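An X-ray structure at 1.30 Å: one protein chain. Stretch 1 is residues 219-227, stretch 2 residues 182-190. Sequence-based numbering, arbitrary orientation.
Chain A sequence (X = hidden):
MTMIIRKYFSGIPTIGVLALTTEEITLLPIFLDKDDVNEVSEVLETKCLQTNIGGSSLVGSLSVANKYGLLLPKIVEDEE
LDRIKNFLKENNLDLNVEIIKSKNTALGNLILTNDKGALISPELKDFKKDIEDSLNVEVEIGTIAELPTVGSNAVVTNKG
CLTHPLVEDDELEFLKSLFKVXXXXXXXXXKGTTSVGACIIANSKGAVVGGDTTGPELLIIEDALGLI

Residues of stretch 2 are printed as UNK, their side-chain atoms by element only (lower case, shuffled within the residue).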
# COMPACT_ATOMS: atom_id res chain seq x y z
N LEU A 219 6.40 15.05 -10.76
CA LEU A 219 6.28 16.28 -9.99
C LEU A 219 5.06 16.29 -9.07
O LEU A 219 5.08 16.68 -7.90
CB LEU A 219 6.23 17.42 -11.01
CG LEU A 219 6.34 18.82 -10.46
CD1 LEU A 219 7.60 18.96 -9.61
CD2 LEU A 219 6.36 19.82 -11.62
N ILE A 220 3.91 15.89 -9.60
CA ILE A 220 2.67 15.84 -8.84
C ILE A 220 2.76 14.82 -7.73
O ILE A 220 2.27 15.05 -6.60
CB ILE A 220 1.49 15.65 -9.80
CG1 ILE A 220 1.25 16.96 -10.60
CG2 ILE A 220 0.22 15.24 -9.07
CD1 ILE A 220 0.47 16.79 -11.88
N ILE A 221 3.36 13.65 -7.98
CA ILE A 221 3.55 12.63 -6.93
C ILE A 221 4.41 13.17 -5.81
O ILE A 221 4.08 13.00 -4.62
CB ILE A 221 4.20 11.40 -7.57
CG1 ILE A 221 3.22 10.74 -8.55
CG2 ILE A 221 4.70 10.43 -6.49
CD1 ILE A 221 3.90 9.78 -9.53
N GLU A 222 5.54 13.82 -6.13
CA GLU A 222 6.41 14.38 -5.14
C GLU A 222 5.67 15.37 -4.23
O GLU A 222 5.78 15.31 -3.01
CB GLU A 222 7.57 15.14 -5.84
CG GLU A 222 8.67 14.21 -6.32
CD GLU A 222 9.55 14.82 -7.41
OE1 GLU A 222 9.46 16.05 -7.64
OE2 GLU A 222 10.32 14.06 -8.04
N ASP A 223 4.92 16.28 -4.84
CA ASP A 223 4.17 17.29 -4.09
C ASP A 223 3.09 16.66 -3.21
O ASP A 223 2.92 17.06 -2.06
CB ASP A 223 3.50 18.33 -5.02
CG ASP A 223 4.50 19.22 -5.72
OD1 ASP A 223 5.65 19.38 -5.25
OD2 ASP A 223 4.10 19.81 -6.76
N ALA A 224 2.39 15.65 -3.74
CA ALA A 224 1.32 15.03 -2.98
C ALA A 224 1.81 14.26 -1.78
O ALA A 224 1.13 14.20 -0.75
CB ALA A 224 0.54 14.10 -3.92
N LEU A 225 3.00 13.63 -1.91
CA LEU A 225 3.49 12.74 -0.88
C LEU A 225 4.48 13.48 0.04
O LEU A 225 5.01 12.87 0.96
CB LEU A 225 4.15 11.49 -1.50
CG LEU A 225 3.15 10.64 -2.29
CD1 LEU A 225 3.84 9.42 -2.88
CD2 LEU A 225 1.94 10.19 -1.46
N GLY A 226 4.81 14.76 -0.22
CA GLY A 226 5.79 15.45 0.58
C GLY A 226 7.20 14.97 0.37
O GLY A 226 8.08 15.08 1.27
N LEU A 227 7.49 14.43 -0.81
CA LEU A 227 8.82 13.86 -1.06
C LEU A 227 9.57 14.81 -2.00
O LEU A 227 10.04 15.81 -1.42
CB LEU A 227 8.71 12.44 -1.61
CG LEU A 227 8.07 11.43 -0.65
CD1 LEU A 227 7.82 10.16 -1.46
CD2 LEU A 227 8.91 11.17 0.59
N UNK A 182 -0.46 16.45 5.91
CA UNK A 182 -0.43 17.89 5.58
C UNK A 182 -0.29 18.05 4.07
O UNK A 182 -0.54 19.14 3.55
c UNK A 182 0.69 18.64 7.77
o UNK A 182 -1.25 20.10 7.88
c UNK A 182 -0.49 19.28 8.45
c UNK A 182 0.70 18.64 6.25
o UNK A 182 -0.70 18.96 9.64
N UNK A 183 0.07 16.99 3.34
CA UNK A 183 0.25 17.03 1.88
C UNK A 183 -0.79 16.16 1.25
O UNK A 183 -1.03 15.03 1.71
c UNK A 183 4.88 18.91 3.01
c UNK A 183 2.80 17.33 2.07
c UNK A 183 1.65 16.49 1.51
c UNK A 183 4.44 17.84 3.76
o UNK A 183 5.89 19.71 3.43
c UNK A 183 3.41 17.07 3.28
c UNK A 183 3.26 18.42 1.34
c UNK A 183 4.30 19.21 1.79
N UNK A 184 -1.45 16.63 0.18
CA UNK A 184 -2.33 15.78 -0.57
C UNK A 184 -2.44 16.34 -1.99
O UNK A 184 -2.35 17.54 -2.24
c UNK A 184 -5.66 14.10 0.37
c UNK A 184 -4.42 17.06 0.09
c UNK A 184 -4.59 14.62 -0.58
c UNK A 184 -3.72 15.70 0.08
N UNK A 185 -2.66 15.42 -2.94
CA UNK A 185 -2.91 15.84 -4.34
C UNK A 185 -3.52 14.71 -5.12
O UNK A 185 -3.76 13.62 -4.59
N UNK A 186 -3.73 15.01 -6.39
CA UNK A 186 -4.35 14.04 -7.28
C UNK A 186 -3.61 13.98 -8.59
O UNK A 186 -3.10 15.00 -9.06
c UNK A 186 -7.74 15.90 -7.97
n UNK A 186 -9.85 16.55 -9.29
c UNK A 186 -6.23 15.70 -8.02
c UNK A 186 -5.82 14.35 -7.50
c UNK A 186 -8.34 16.55 -9.19
N UNK A 187 -3.56 12.83 -9.23
CA UNK A 187 -2.80 12.74 -10.49
C UNK A 187 -2.79 11.29 -10.98
O UNK A 187 -3.48 10.41 -10.47
N UNK A 188 -2.00 11.07 -12.02
CA UNK A 188 -1.84 9.73 -12.59
C UNK A 188 -0.41 9.22 -12.40
O UNK A 188 0.49 9.95 -11.96
c UNK A 188 -3.69 10.02 -14.30
o UNK A 188 -1.43 10.68 -14.78
c UNK A 188 -2.21 9.69 -14.08
N UNK A 189 -0.21 7.94 -12.72
CA UNK A 189 1.14 7.39 -12.75
C UNK A 189 1.25 6.47 -13.97
O UNK A 189 0.23 6.17 -14.60
c UNK A 189 1.43 6.65 -11.45
N UNK A 190 2.47 6.06 -14.28
CA UNK A 190 2.67 5.15 -15.40
C UNK A 190 2.01 5.68 -16.69
O UNK A 190 1.40 4.93 -17.43
n UNK A 190 2.72 1.94 -13.53
o UNK A 190 4.41 3.24 -14.29
c UNK A 190 3.20 2.94 -14.26
c UNK A 190 2.19 3.74 -15.07

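Position 182 carries three carbons in a row, the last bonded to two oxygens: a carboxylate on a two-methylene arm. Its side chain stays out of reach: its nearest atom, CB, is 8.3 Å from Gly-226 CA. The assignment rests on the atoms alone: Glu-182.

Position 183 has one carbon leading to a six-carbon ring that bears one oxygen, a phenol. Its CA-to-CB bond points toward the helix, and CB lies 3.3 Å from Ala-224 O. Gly-226 CA sits 3.9 Å from the ring centroid and 11° off the ring normal, a CH-pi contact over one face. This is Tyr-183.

At position 184 four carbons fork at the first, with one arm two carbons long. The CA-to-CB bond points away from the helix, yet the backbone passes close: its CA is 4.4 Å from the CA of Ala-224. The fork gives Ile-184.

Position 185 has no side-chain atoms. Its N lies 3.6 Å from Ala-224 CB, and an ideal CB here would stand 3.3 Å from that same methyl, a tight fit. It is Gly-185.

Position 186 shows four carbons in a row ending in nitrogen. The CA-to-CB bond points away, and what meets the helix is backbone: its O is 3.3 Å from Ile-220 CG2. The chain is that of Lys-186, whose NZ is hydrogen-bonded elsewhere in the structure.

Position 187 again lacks side-chain atoms. Its CA is 4.2 Å from Ile-220 CG2, and an ideal CB would clash with that methyl at 2.8 Å: Gly-187.

Position 188 has one carbon carrying an oxygen and a carbon. Its CA-to-CB bond points away; its backbone O approaches Ile-221 CD1 at 4.2 Å. The pattern is that of Thr-188.

Position 189 has a single carbon; that CB meets Ile-221 CD1 at 4.4 Å, an apolar contact. It is Ala-189.

Position 190 has two carbons, the second bearing one oxygen and one nitrogen. This amide, out of reach of stretch 1, is Asn-190, with both polar atoms hydrogen-bonded elsewhere in the structure.

The contact works by packing, without a hydrogen bond between the stretches. The axes of helix 219-225 and strand 183-186 approach to 6.1 Å, with 148° between their N-to-C directions; the two stretches together bury 353 Å². Such closeness suits the small residues Ala-224 and Gly-185, while Gly-187 avoids the clash with Ile-220 CG2. At the helix end, Gly-226 has phi 71° in a Schellman motif, where Leu-227 N bonds to Glu-222 O at 2.9 Å. Positive phi favours glycine by itself, and an ideal CB on Gly-226 would lie 2.9 Å from Tyr-183 CD1, a clash.

Stretch 2 (182-190) EYIGKGTAN
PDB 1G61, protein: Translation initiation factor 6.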